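PDB 4QFL: ABC transporter periplasmic peptide-binding protein, which binds dipeptides such as Ala-Phe in the periplasm, probably handing them to an ABC transporter for uptake into the cell. Local coordinates for residues I53-N58 / H222-Y227; Y129-F134 / A193-N198; K349-F354 / P499-A504. All coordinates share one frame; numbering follows the deposited sequence.

Contact 1 of 3, residues I53-N58 / H222-Y227; sequences IDIIAN and HLVRFY
The backbone carbonyl oxygen of I55 meets the rim of the F226 ring: its closest approach is 3.6 Å to F226 CE2, and it lies in the plane of the ring, at the edge. An oxygen so placed looks at the slightly positive ring hydrogens, probably a weakly favourable contact, and it is the polar atom among the closest contacts of segments 53-58 and 222-227. The remaining contact is aliphatic and aromatic. I55 meets the strand through one branch, CG2, and this methyl serves two neighbours at once, with V224 CG1 4.1 Å away from I55 CG2 and F226 CZ slightly farther. It is the branch anti to the backbone N (CG1 itself sits at chi1 -60°) that does this work.

On the strand, V224 and F226 are two residues apart and therefore face the helix together. While V224 CG1 meets I55, V224 CG2 rests on one face of the phenyl ring, 3.4 Å above its plane and offset toward the rim. R225, between them, turns to the other side of the strand and pairs with E217.

This is helix-on-sheet packing. Helix 50-60, which starts at the ligand-lining G50, lies over strands 223-228 and 241-246; Y244 touches both I55 and V224, while Q59 and L60 extend the helix surface against F226. The strand segment offers the I55 carbonyl a ring edge and no N-H, and with buried hydrocarbon on both sides the chemistry is consistent with an interface held mainly by shape and burial of hydrocarbon.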
loop_
_atom_site.group_PDB
_atom_site.type_symbol
_atom_site.label_atom_id
_atom_site.label_comp_id
_atom_site.label_asym_id
_atom_site.label_seq_id
_atom_site.Cartn_x
_atom_site.Cartn_y
_atom_site.Cartn_z
ATOM N N ILE A 53 -0.037 7.108 -3.616
ATOM C CA ILE A 53 -1.250 7.298 -2.818
ATOM C C ILE A 53 -1.074 8.378 -1.748
ATOM O O ILE A 53 -2.005 9.136 -1.451
ATOM C CB ILE A 53 -1.703 5.970 -2.159
ATOM C CG1 ILE A 53 -1.980 4.910 -3.230
ATOM C CG2 ILE A 53 -2.929 6.195 -1.310
ATOM C CD1 ILE A 53 -2.970 5.349 -4.294
ATOM N N ASP A 54 0.122 8.451 -1.172
ATOM C CA ASP A 54 0.396 9.440 -0.144
ATOM C C ASP A 54 0.188 10.834 -0.711
ATOM O O ASP A 54 -0.205 11.740 0.014
ATOM C CB ASP A 54 1.815 9.295 0.412
ATOM C CG ASP A 54 1.907 8.265 1.536
ATOM O OD1 ASP A 54 0.851 7.782 1.992
ATOM O OD2 ASP A 54 3.033 7.945 1.978
ATOM N N ILE A 55 0.445 10.997 -2.008
ATOM C CA ILE A 55 0.266 12.290 -2.680
ATOM C C ILE A 55 -1.201 12.596 -2.998
ATOM O O ILE A 55 -1.694 13.667 -2.658
ATOM C CB ILE A 55 1.090 12.389 -3.990
ATOM C CG1 ILE A 55 2.575 12.232 -3.698
ATOM C CG2 ILE A 55 0.835 13.715 -4.703
ATOM C CD1 ILE A 55 3.445 12.157 -4.931
ATOM N N ILE A 56 -1.900 11.654 -3.627
ATOM C CA ILE A 56 -3.173 11.955 -4.280
ATOM C C ILE A 56 -4.466 11.599 -3.535
ATOM O O ILE A 56 -5.468 12.289 -3.679
ATOM C CB ILE A 56 -3.240 11.311 -5.696
ATOM C CG1 ILE A 56 -3.266 9.787 -5.589
ATOM C CG2 ILE A 56 -2.072 11.774 -6.551
ATOM C CD1 ILE A 56 -3.364 9.075 -6.937
ATOM N N ALA A 57 -4.453 10.535 -2.745
ATOM C CA ALA A 57 -5.695 9.913 -2.286
ATOM C C ALA A 57 -6.529 10.759 -1.326
ATOM O O ALA A 57 -7.671 11.107 -1.625
ATOM C CB ALA A 57 -5.394 8.562 -1.668
ATOM N N ASN A 58 -5.957 11.091 -0.171
ATOM C CA ASN A 58 -6.680 11.855 0.836
ATOM C C ASN A 58 -6.770 13.323 0.492
ATOM O O ASN A 58 -7.550 14.048 1.105
ATOM C CB ASN A 58 -6.035 11.707 2.219
ATOM C CG ASN A 58 -6.203 10.332 2.790
ATOM O OD1 ASN A 58 -5.225 9.654 3.116
ATOM N ND2 ASN A 58 -7.441 9.902 2.912
ATOM N N HIS A 222 9.510 16.444 -10.741
ATOM C CA HIS A 222 9.932 17.655 -10.040
ATOM C C HIS A 222 8.923 18.076 -8.998
ATOM O O HIS A 222 9.251 18.169 -7.822
ATOM C CB HIS A 222 10.201 18.814 -11.002
ATOM C CG HIS A 222 10.653 20.071 -10.319
ATOM N ND1 HIS A 222 10.508 21.323 -10.882
ATOM C CD2 HIS A 222 11.248 20.270 -9.116
ATOM C CE1 HIS A 222 10.993 22.235 -10.059
ATOM N NE2 HIS A 222 11.449 21.623 -8.980
ATOM N N LEU A 223 7.691 18.336 -9.413
ATOM C CA LEU A 223 6.717 18.754 -8.421
ATOM C C LEU A 223 5.259 18.521 -8.750
ATOM O O LEU A 223 4.879 18.307 -9.895
ATOM C CB LEU A 223 6.929 20.211 -8.004
ATOM C CG LEU A 223 6.750 21.357 -8.992
ATOM C CD1 LEU A 223 5.331 21.476 -9.541
ATOM C CD2 LEU A 223 7.144 22.640 -8.289
ATOM N N VAL A 224 4.452 18.549 -7.701
ATOM C CA VAL A 224 3.017 18.569 -7.850
ATOM C C VAL A 224 2.465 19.701 -6.992
ATOM O O VAL A 224 2.893 19.918 -5.859
ATOM C CB VAL A 224 2.372 17.190 -7.560
ATOM C CG1 VAL A 224 3.249 16.376 -6.649
ATOM C CG2 VAL A 224 0.963 17.339 -7.009
ATOM N N ARG A 225 1.549 20.458 -7.580
ATOM C CA ARG A 225 0.944 21.589 -6.922
ATOM C C ARG A 225 -0.572 21.392 -6.872
ATOM O O ARG A 225 -1.207 21.104 -7.890
ATOM C CB ARG A 225 1.312 22.864 -7.682
ATOM C CG ARG A 225 0.886 24.134 -7.013
ATOM C CD ARG A 225 1.091 25.313 -7.945
ATOM N NE ARG A 225 2.442 25.365 -8.501
ATOM C CZ ARG A 225 3.503 25.801 -7.833
ATOM N NH1 ARG A 225 3.380 26.199 -6.576
ATOM N NH2 ARG A 225 4.694 25.827 -8.414
ATOM N N PHE A 226 -1.125 21.510 -5.665
ATOM C CA PHE A 226 -2.563 21.496 -5.433
ATOM C C PHE A 226 -2.965 22.804 -4.758
ATOM O O PHE A 226 -2.138 23.475 -4.121
ATOM C CB PHE A 226 -2.966 20.376 -4.468
ATOM C CG PHE A 226 -2.724 18.978 -4.981
ATOM C CD1 PHE A 226 -2.689 18.698 -6.339
ATOM C CD2 PHE A 226 -2.553 17.933 -4.081
ATOM C CE1 PHE A 226 -2.476 17.407 -6.790
ATOM C CE2 PHE A 226 -2.336 16.633 -4.529
ATOM C CZ PHE A 226 -2.298 16.374 -5.891
ATOM N N TYR A 227 -4.237 23.166 -4.878
ATOM C CA TYR A 227 -4.751 24.294 -4.117
ATOM C C TYR A 227 -6.037 23.950 -3.380
ATOM O O TYR A 227 -6.744 23.000 -3.726
ATOM C CB TYR A 227 -4.925 25.535 -4.994
ATOM C CG TYR A 227 -5.988 25.418 -6.055
ATOM C CD1 TYR A 227 -5.747 24.724 -7.232
ATOM C CD2 TYR A 227 -7.225 26.017 -5.888
ATOM C CE1 TYR A 227 -6.714 24.622 -8.210
ATOM C CE2 TYR A 227 -8.195 25.925 -6.858
ATOM C CZ TYR A 227 -7.937 25.229 -8.018
ATOM O OH TYR A 227 -8.905 25.140 -8.987
#

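Contact 2 of 3, residues Y129-F134 / A193-N198; sequences YNPYHF and ALKANN
The hydroxyl of Y132 reaches the last turn of helix 188-196, where Y132 OH lies 3.6 Å from L194 CB and 3.7 Å from K195 N. The Y132 and L194 side chains cross at about a right angle, and K195 CB stands obliquely to the phenol ring. Alongside, P131 CB meets K195 CD at 4.0 Å. K195 can cover the proline because its chain runs extended from a CG anti to the backbone N (chi1 178°) and bends at its last torsion. The phenol oxygen has its real polar partner one turn earlier, a hydrogen bond with the carbonyl of A191.

What presents P131 and Y132 is a type I beta turn from N130 to H133, reinforced by an Asx turn: Y132 N donates to N130 OD1 at 2.7 Å, in the carbonyl plane. The side-chain nitrogen N130 ND2 is hydrogen-bonded with S123 OG, tying the turn to helix 115-126. On the other side of the contact, the helix ends in a Schellman motif at N198, whose phi is positive and whose N bonds back to K195 O at 2.7 Å. Farther out, the rings of F120 and F203 meet that of Y132, their planes inclined to it by about 85° and 55°.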
loop_
_atom_site.group_PDB
_atom_site.type_symbol
_atom_site.label_atom_id
_atom_site.label_comp_id
_atom_site.label_asym_id
_atom_site.label_seq_id
_atom_site.Cartn_x
_atom_site.Cartn_y
_atom_site.Cartn_z
ATOM N N TYR A 129 -17.995 -3.538 -19.932
ATOM C CA TYR A 129 -18.811 -2.632 -20.740
ATOM C C TYR A 129 -18.650 -1.176 -20.361
ATOM O O TYR A 129 -19.056 -0.290 -21.105
ATOM C CB TYR A 129 -20.282 -3.013 -20.657
ATOM C CG TYR A 129 -20.579 -4.296 -21.370
ATOM C CD1 TYR A 129 -20.623 -4.347 -22.761
ATOM C CD2 TYR A 129 -20.795 -5.458 -20.658
ATOM C CE1 TYR A 129 -20.889 -5.531 -23.415
ATOM C CE2 TYR A 129 -21.061 -6.643 -21.302
ATOM C CZ TYR A 129 -21.111 -6.679 -22.676
ATOM O OH TYR A 129 -21.381 -7.875 -23.295
ATOM N N ASN A 130 -18.071 -0.935 -19.191
ATOM C CA ASN A 130 -17.778 0.425 -18.770
ATOM C C ASN A 130 -16.774 1.018 -19.744
ATOM O O ASN A 130 -15.742 0.421 -20.008
ATOM C CB ASN A 130 -17.251 0.444 -17.331
ATOM C CG ASN A 130 -17.001 1.845 -16.823
ATOM O OD1 ASN A 130 -16.250 2.606 -17.435
ATOM N ND2 ASN A 130 -17.644 2.205 -15.715
ATOM N N PRO A 131 -17.075 2.199 -20.286
ATOM C CA PRO A 131 -16.235 2.740 -21.352
ATOM C C PRO A 131 -14.824 3.042 -20.875
ATOM O O PRO A 131 -13.944 3.314 -21.685
ATOM C CB PRO A 131 -16.959 4.026 -21.737
ATOM C CG PRO A 131 -17.729 4.398 -20.521
ATOM C CD PRO A 131 -18.169 3.114 -19.929
ATOM N N TYR A 132 -14.607 2.995 -19.568
ATOM C CA TYR A 132 -13.286 3.275 -19.025
ATOM C C TYR A 132 -12.600 2.019 -18.498
ATOM O O TYR A 132 -11.461 2.065 -18.027
ATOM C CB TYR A 132 -13.389 4.331 -17.939
ATOM C CG TYR A 132 -13.396 5.724 -18.495
ATOM C CD1 TYR A 132 -14.552 6.280 -19.038
ATOM C CD2 TYR A 132 -12.244 6.482 -18.484
ATOM C CE1 TYR A 132 -14.550 7.564 -19.556
ATOM C CE2 TYR A 132 -12.226 7.759 -18.988
ATOM C CZ TYR A 132 -13.376 8.301 -19.524
ATOM O OH TYR A 132 -13.320 9.584 -20.019
ATOM N N HIS A 133 -13.287 0.892 -18.596
ATOM C CA HIS A 133 -12.719 -0.353 -18.104
ATOM C C HIS A 133 -11.325 -0.591 -18.664
ATOM O O HIS A 133 -10.412 -0.967 -17.931
ATOM C CB HIS A 133 -13.614 -1.544 -18.431
ATOM C CG HIS A 133 -13.097 -2.837 -17.884
ATOM N ND1 HIS A 133 -12.951 -3.066 -16.533
ATOM C CD2 HIS A 133 -12.665 -3.961 -18.506
ATOM C CE1 HIS A 133 -12.467 -4.282 -16.345
ATOM N NE2 HIS A 133 -12.285 -4.845 -17.527
ATOM N N PHE A 134 -11.163 -0.364 -19.961
ATOM C CA PHE A 134 -9.887 -0.631 -20.624
ATOM C C PHE A 134 -9.020 0.616 -20.839
ATOM O O PHE A 134 -8.034 0.572 -21.581
ATOM C CB PHE A 134 -10.114 -1.334 -21.965
ATOM C CG PHE A 134 -10.739 -2.694 -21.847
ATOM C CD1 PHE A 134 -10.011 -3.765 -21.367
ATOM C CD2 PHE A 134 -12.045 -2.902 -22.244
ATOM C CE1 PHE A 134 -10.588 -5.017 -21.265
ATOM C CE2 PHE A 134 -12.626 -4.152 -22.147
ATOM C CZ PHE A 134 -11.899 -5.206 -21.663
ATOM N N ALA A 193 -17.577 13.637 -20.286
ATOM C CA ALA A 193 -17.126 14.808 -21.031
ATOM C C ALA A 193 -15.877 14.509 -21.860
ATOM O O ALA A 193 -15.831 14.780 -23.063
ATOM C CB ALA A 193 -16.850 15.952 -20.077
ATOM N N LEU A 194 -14.855 13.963 -21.210
ATOM C CA LEU A 194 -13.630 13.586 -21.897
ATOM C C LEU A 194 -13.884 12.573 -23.009
ATOM O O LEU A 194 -13.300 12.660 -24.088
ATOM C CB LEU A 194 -12.622 13.028 -20.894
ATOM C CG LEU A 194 -12.037 14.011 -19.883
ATOM C CD1 LEU A 194 -11.060 13.285 -18.988
ATOM C CD2 LEU A 194 -11.340 15.144 -20.597
ATOM N N LYS A 195 -14.758 11.610 -22.740
ATOM C CA LYS A 195 -15.134 10.613 -23.739
ATOM C C LYS A 195 -15.639 11.287 -25.012
ATOM O O LYS A 195 -15.223 10.936 -26.117
ATOM C CB LYS A 195 -16.189 9.659 -23.176
ATOM C CG LYS A 195 -16.698 8.609 -24.139
ATOM C CD LYS A 195 -17.623 7.630 -23.431
ATOM C CE LYS A 195 -18.522 6.892 -24.412
ATOM N NZ LYS A 195 -17.770 6.015 -25.352
ATOM N N ALA A 196 -16.520 12.267 -24.854
ATOM C CA ALA A 196 -17.032 13.011 -25.997
ATOM C C ALA A 196 -15.896 13.529 -26.878
ATOM O O ALA A 196 -16.011 13.554 -28.095
ATOM C CB ALA A 196 -17.906 14.151 -25.532
ATOM N N ASN A 197 -14.794 13.939 -26.267
ATOM C CA ASN A 197 -13.651 14.423 -27.029
ATOM C C ASN A 197 -12.653 13.332 -27.388
ATOM O O ASN A 197 -11.621 13.609 -28.004
ATOM C CB ASN A 197 -12.929 15.527 -26.254
ATOM C CG ASN A 197 -13.745 16.781 -26.154
ATOM O OD1 ASN A 197 -14.738 16.933 -26.863
ATOM N ND2 ASN A 197 -13.334 17.698 -25.283
ATOM N N ASN A 198 -12.951 12.097 -27.004
ATOM C CA ASN A 198 -11.993 11.012 -27.162
ATOM C C ASN A 198 -10.697 11.324 -26.417
ATOM O O ASN A 198 -9.606 11.002 -26.889
ATOM C CB ASN A 198 -11.696 10.770 -28.634
ATOM C CG ASN A 198 -12.950 10.541 -29.445
ATOM O OD1 ASN A 198 -13.874 9.857 -28.998
ATOM N ND2 ASN A 198 -13.002 11.126 -30.645
#

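Contact 3 of 3, residues K349-F354 / P499-A504; sequences KNMPIF and PLYPIA
M351 and P352 press on the ring of Y501, joining the loop that precedes helix 356-363 to the start of strand 500-513: a loop packed on a strand of a family 5 extracellular solute-binding protein. That strand runs antiparallel to strand 291-297, and a classic beta bulge follows the contact, I503 and A504 both facing G293.

Apolar contact dominates, and its closest approaches converge on Y501 CE1. M351 CE and P352 CD each come within 3.5 Å of Y501 CE1, both approaching the ring obliquely; P352 CG adds a second proline carbon, 3.7 Å from Y501 CE1. The methionine gets there by curling: its chain is bent at both chi2 (-72°) and chi3 (-62°), which brings the terminal methyl, with the sulfur behind it, up to the ring. The tyrosine and P352 come from opposite directions, the phenol extending from a CG anti to the backbone N (chi1 175°). Other parts of the fold close round the same group: I495 of helix 480-497 touches both M351 and P502, and I319 of helix 319-325 packs on Y501.

Hydrogen bonds to other parts of the chain hold the two partners separately. Y501 pairs with W295 in the neighbouring strand, whereas in the loop I353 O accepts a hydrogen bond from H315 ND1, with the H315 side chain also touching P352. Each side thus has hydrogen bonds of its own, and what the two segments share is mainly apolar.

The M351 methyl that meets the ring also stands near the strand backbone, its CE 3.8 Å from P502 O.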
loop_
_atom_site.group_PDB
_atom_site.type_symbol
_atom_site.label_atom_id
_atom_site.label_comp_id
_atom_site.label_asym_id
_atom_site.label_seq_id
_atom_site.Cartn_x
_atom_site.Cartn_y
_atom_site.Cartn_z
ATOM N N LYS A 349 5.803 -21.051 15.712
ATOM C CA LYS A 349 6.724 -21.899 16.445
ATOM C C LYS A 349 7.880 -22.328 15.551
ATOM O O LYS A 349 8.938 -22.704 16.050
ATOM C CB LYS A 349 6.004 -23.128 17.006
ATOM C CG LYS A 349 6.827 -23.926 18.011
ATOM C CD LYS A 349 6.354 -25.378 18.097
ATOM C CE LYS A 349 7.145 -26.161 19.143
ATOM N NZ LYS A 349 8.629 -26.046 18.947
ATOM N N ASN A 350 7.687 -22.261 14.235
ATOM C CA ASN A 350 8.697 -22.760 13.296
ATOM C C ASN A 350 9.569 -21.721 12.574
ATOM O O ASN A 350 10.210 -22.041 11.569
ATOM C CB ASN A 350 8.058 -23.694 12.269
ATOM C CG ASN A 350 7.756 -25.064 12.840
ATOM O OD1 ASN A 350 8.249 -25.425 13.908
ATOM N ND2 ASN A 350 6.948 -25.839 12.125
ATOM N N MET A 351 9.603 -20.492 13.079
ATOM C CA MET A 351 10.439 -19.466 12.467
ATOM C C MET A 351 11.885 -19.922 12.446
ATOM O O MET A 351 12.382 -20.485 13.408
ATOM C CB MET A 351 10.309 -18.124 13.195
ATOM C CG MET A 351 9.009 -17.389 12.930
ATOM S SD MET A 351 8.905 -16.698 11.266
ATOM C CE MET A 351 10.264 -15.546 11.247
ATOM N N PRO A 352 12.568 -19.679 11.334
ATOM C CA PRO A 352 13.940 -20.151 11.185
ATOM C C PRO A 352 14.819 -19.443 12.189
ATOM O O PRO A 352 14.566 -18.284 12.490
ATOM C CB PRO A 352 14.307 -19.692 9.773
ATOM C CG PRO A 352 12.993 -19.346 9.105
ATOM C CD PRO A 352 12.135 -18.853 10.200
ATOM N N ILE A 353 15.839 -20.111 12.705
ATOM C CA ILE A 353 16.803 -19.409 13.538
ATOM C C ILE A 353 18.094 -19.174 12.782
ATOM O O ILE A 353 18.519 -20.010 11.990
ATOM C CB ILE A 353 17.109 -20.166 14.825
ATOM C CG1 ILE A 353 15.843 -20.291 15.660
ATOM C CG2 ILE A 353 18.163 -19.438 15.627
ATOM C CD1 ILE A 353 16.089 -20.903 17.010
ATOM N N PHE A 354 18.712 -18.024 13.017
ATOM C CA PHE A 354 20.011 -17.738 12.440
ATOM C C PHE A 354 21.016 -18.800 12.891
ATOM O O PHE A 354 21.318 -18.925 14.077
ATOM C CB PHE A 354 20.468 -16.339 12.847
ATOM C CG PHE A 354 21.890 -16.054 12.513
ATOM C CD1 PHE A 354 22.360 -16.234 11.229
ATOM C CD2 PHE A 354 22.761 -15.593 13.484
ATOM C CE1 PHE A 354 23.672 -15.975 10.917
ATOM C CE2 PHE A 354 24.080 -15.334 13.178
ATOM C CZ PHE A 354 24.535 -15.525 11.888
ATOM N N PRO A 499 7.442 -18.910 0.950
ATOM C CA PRO A 499 7.456 -18.114 -0.277
ATOM C C PRO A 499 8.196 -16.813 0.013
ATOM O O PRO A 499 8.948 -16.314 -0.810
ATOM C CB PRO A 499 5.973 -17.861 -0.548
ATOM C CG PRO A 499 5.293 -18.083 0.787
ATOM C CD PRO A 499 6.088 -19.122 1.478
ATOM N N LEU A 500 7.980 -16.273 1.203
ATOM C CA LEU A 500 8.760 -15.151 1.667
ATOM C C LEU A 500 9.067 -15.347 3.144
ATOM O O LEU A 500 8.425 -16.148 3.826
ATOM C CB LEU A 500 8.022 -13.834 1.426
ATOM C CG LEU A 500 6.571 -13.713 1.904
ATOM C CD1 LEU A 500 6.506 -13.571 3.424
ATOM C CD2 LEU A 500 5.848 -12.543 1.239
ATOM N N TYR A 501 10.053 -14.606 3.627
ATOM C CA TYR A 501 10.507 -14.709 5.002
ATOM C C TYR A 501 10.256 -13.392 5.699
ATOM O O TYR A 501 10.911 -12.394 5.380
ATOM C CB TYR A 501 12.002 -15.002 5.016
ATOM C CG TYR A 501 12.657 -15.029 6.384
ATOM C CD1 TYR A 501 12.051 -15.649 7.470
ATOM C CD2 TYR A 501 13.911 -14.466 6.572
ATOM C CE1 TYR A 501 12.678 -15.686 8.716
ATOM C CE2 TYR A 501 14.538 -14.496 7.800
ATOM C CZ TYR A 501 13.923 -15.105 8.866
ATOM O OH TYR A 501 14.573 -15.123 10.079
ATOM N N PRO A 502 9.302 -13.380 6.645
ATOM C CA PRO A 502 9.031 -12.181 7.443
ATOM C C PRO A 502 10.288 -11.780 8.188
ATOM O O PRO A 502 10.898 -12.619 8.849
ATOM C CB PRO A 502 7.973 -12.664 8.441
ATOM C CG PRO A 502 7.306 -13.807 7.761
ATOM C CD PRO A 502 8.382 -14.485 6.977
ATOM N N ILE A 503 10.692 -10.523 8.078
ATOM C CA ILE A 503 11.893 -10.091 8.767
ATOM C C ILE A 503 11.559 -9.240 9.976
ATOM O O ILE A 503 11.912 -9.599 11.090
ATOM C CB ILE A 503 12.854 -9.357 7.836
ATOM C CG1 ILE A 503 13.443 -10.357 6.837
ATOM C CG2 ILE A 503 13.958 -8.699 8.635
ATOM C CD1 ILE A 503 13.624 -9.795 5.465
ATOM N N ALA A 504 10.848 -8.140 9.761
ATOM C CA ALA A 504 10.601 -7.184 10.828
ATOM C C ALA A 504 9.390 -6.305 10.555
ATOM O O ALA A 504 8.859 -6.271 9.453
ATOM C CB ALA A 504 11.819 -6.321 11.030
#

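Contact 2 falls within the stretch of chain spanned by contact 1, and contact 3 opens only after both have closed. The centres of contacts 1 and 2 are 24 Å apart; that of contact 3 lies 37 Å from the first and 47 Å from the second, on the opposite side of the chain's centre, and none touches another. Contacts 1 and 3 each use a beta strand, 223-228 in one and 500-513 in the other, whereas contact 2 joins a loop to helix 188-196. The dipeptide pocket draws on distant parts of the chain: T48, T49 and G50 lead into the helix of contact 1, while pocket residues such as R383, W433 and D436 lie between the segments of contact 3, consistent with a ligand enclosed between lobes.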